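Local coordinates for protein serine protease inhibitor 4, isoform B (Drosophila melanogaster, PDB 4P0O) that probably inhibits serine and cysteine endopeptidases as a serpin, a protease inhibitor of the fruit fly, at residues 5-10 with 367-372. Sequence-based numbering, arbitrary orientation.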
# COMPACT_ATOMS: atom_id res chain seq x y z
N ALA A 5 -10.02 -1.27 20.09
CA ALA A 5 -8.74 -1.24 20.80
C ALA A 5 -7.66 -0.65 19.90
O ALA A 5 -7.95 0.13 18.99
CB ALA A 5 -8.36 -2.64 21.27
N ALA A 6 -6.40 -1.02 20.16
CA ALA A 6 -5.28 -0.50 19.40
C ALA A 6 -5.36 -0.89 17.93
O ALA A 6 -5.11 -0.05 17.07
CB ALA A 6 -3.97 -0.97 20.00
N HIS A 7 -5.68 -2.15 17.65
CA HIS A 7 -5.77 -2.61 16.27
C HIS A 7 -6.83 -1.82 15.55
O HIS A 7 -6.59 -1.35 14.45
CB HIS A 7 -6.12 -4.10 16.17
CG HIS A 7 -6.52 -4.51 14.78
ND1 HIS A 7 -5.64 -5.11 13.90
CD2 HIS A 7 -7.69 -4.39 14.11
CE1 HIS A 7 -6.26 -5.35 12.75
NE2 HIS A 7 -7.51 -4.91 12.85
N GLN A 8 -8.01 -1.69 16.16
CA GLN A 8 -9.11 -1.02 15.48
C GLN A 8 -8.80 0.45 15.21
O GLN A 8 -9.13 0.96 14.14
CB GLN A 8 -10.41 -1.15 16.27
CG GLN A 8 -10.90 -2.59 16.37
CD GLN A 8 -10.27 -3.36 17.52
OE1 GLN A 8 -9.45 -2.83 18.27
NE2 GLN A 8 -10.66 -4.62 17.67
N GLU A 9 -8.17 1.12 16.15
CA GLU A 9 -7.83 2.49 15.93
C GLU A 9 -6.75 2.63 14.85
O GLU A 9 -6.85 3.45 14.01
CB GLU A 9 -7.36 3.16 17.20
CG GLU A 9 -7.33 4.66 17.11
CD GLU A 9 -6.48 5.32 18.19
OE1 GLU A 9 -5.48 4.74 18.64
OE2 GLU A 9 -6.81 6.43 18.58
N PHE A 10 -5.74 1.80 14.92
CA PHE A 10 -4.68 1.82 13.91
C PHE A 10 -5.30 1.61 12.53
O PHE A 10 -4.97 2.32 11.56
CB PHE A 10 -3.62 0.74 14.20
CG PHE A 10 -2.47 0.74 13.24
CD1 PHE A 10 -2.57 0.10 12.01
CD2 PHE A 10 -1.29 1.41 13.54
CE1 PHE A 10 -1.52 0.12 11.11
CE2 PHE A 10 -0.23 1.44 12.63
CZ PHE A 10 -0.36 0.79 11.42
N GLN A 367 -8.45 -8.75 8.85
CA GLN A 367 -9.50 -8.65 9.87
C GLN A 367 -10.61 -7.70 9.42
O GLN A 367 -11.20 -7.00 10.22
CB GLN A 367 -8.94 -8.17 11.21
CG GLN A 367 -8.25 -9.22 12.03
CD GLN A 367 -7.84 -8.71 13.41
OE1 GLN A 367 -8.47 -7.81 13.96
NE2 GLN A 367 -6.78 -9.27 13.95
N LYS A 368 -10.85 -7.69 8.12
CA LYS A 368 -11.90 -6.90 7.49
C LYS A 368 -11.75 -5.38 7.57
O LYS A 368 -12.58 -4.67 7.00
CB LYS A 368 -13.26 -7.27 8.09
CG LYS A 368 -13.68 -8.72 7.88
CD LYS A 368 -14.99 -9.02 8.59
CE LYS A 368 -15.96 -7.86 8.47
NZ LYS A 368 -17.35 -8.19 8.81
N ASP A 369 -10.74 -4.86 8.27
CA ASP A 369 -10.69 -3.40 8.52
C ASP A 369 -9.33 -2.73 8.28
O ASP A 369 -9.26 -1.49 8.24
CB ASP A 369 -11.18 -3.08 9.97
CG ASP A 369 -10.27 -3.64 11.06
OD1 ASP A 369 -9.29 -4.34 10.78
OD2 ASP A 369 -10.57 -3.38 12.26
N LEU A 370 -8.28 -3.52 8.10
CA LEU A 370 -6.93 -2.98 7.96
C LEU A 370 -6.43 -3.23 6.53
O LEU A 370 -6.18 -4.37 6.14
CB LEU A 370 -6.00 -3.61 8.99
CG LEU A 370 -4.68 -2.86 9.21
CD1 LEU A 370 -4.10 -3.18 10.57
CD2 LEU A 370 -3.65 -3.18 8.13
N PRO A 371 -6.29 -2.16 5.74
CA PRO A 371 -5.92 -2.34 4.33
C PRO A 371 -4.41 -2.46 4.09
O PRO A 371 -3.63 -1.56 4.41
CB PRO A 371 -6.48 -1.08 3.66
CG PRO A 371 -6.44 -0.04 4.72
CD PRO A 371 -6.65 -0.75 6.03
N LEU A 372 -4.00 -3.60 3.55
CA LEU A 372 -2.62 -3.86 3.18
C LEU A 372 -2.32 -3.44 1.73
O LEU A 372 -1.24 -2.92 1.44
CB LEU A 372 -2.30 -5.34 3.36
CG LEU A 372 -2.46 -5.84 4.80
CD1 LEU A 372 -2.30 -7.34 4.86
CD2 LEU A 372 -1.45 -5.15 5.72
O HOH W 1 -11.12 -0.28 12.40
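The first turn of helix 6-28 stands beside the turn that leads into strand 370-377, with the CA atoms of Gln8 and Asp369 7.5 Å apart, so side chains rather than backbones bridge the gap. Gln367 and Lys368, both with positive phi as in a type I' turn, reverse the chain; Asp369 and Leu370 then form a classic beta bulge opposite His366, which lets both point at the helix. His7 reaches across to them with CG anti to the backbone N (chi1 167°). His7 NE2 donates to the syn lone pair of Asp369 OD1 at 2.8 Å, a His-carboxylate hydrogen bond, planes 24° apart, for which the flat imidazole offers an in-plane N-H and the short aspartate an acceptor. Gln367 brings OE1 over one face of the His7 ring, toward its rim and 3.2 Å above the plane, its amide tilted 22°; the angle to NE2 is too poor for a hydrogen bond. Asp369 OD2 accepts from a water that also donates to Gln8 O. An apolar side chain suits Leu370, whose one methyl, CD1, lies 3.8 Å from His7 CE1 and 3.9 Å from Phe10 CD1. A leucine in place of His7 would probably leave Asp369 OD1 without its donor and the carboxylate freer to turn. The Phe10 ring also meets Phe78 edge-to-face. The contact thus ties the N-terminal helix of the serpin fold to the hairpin of strands 360-366 and 370-377.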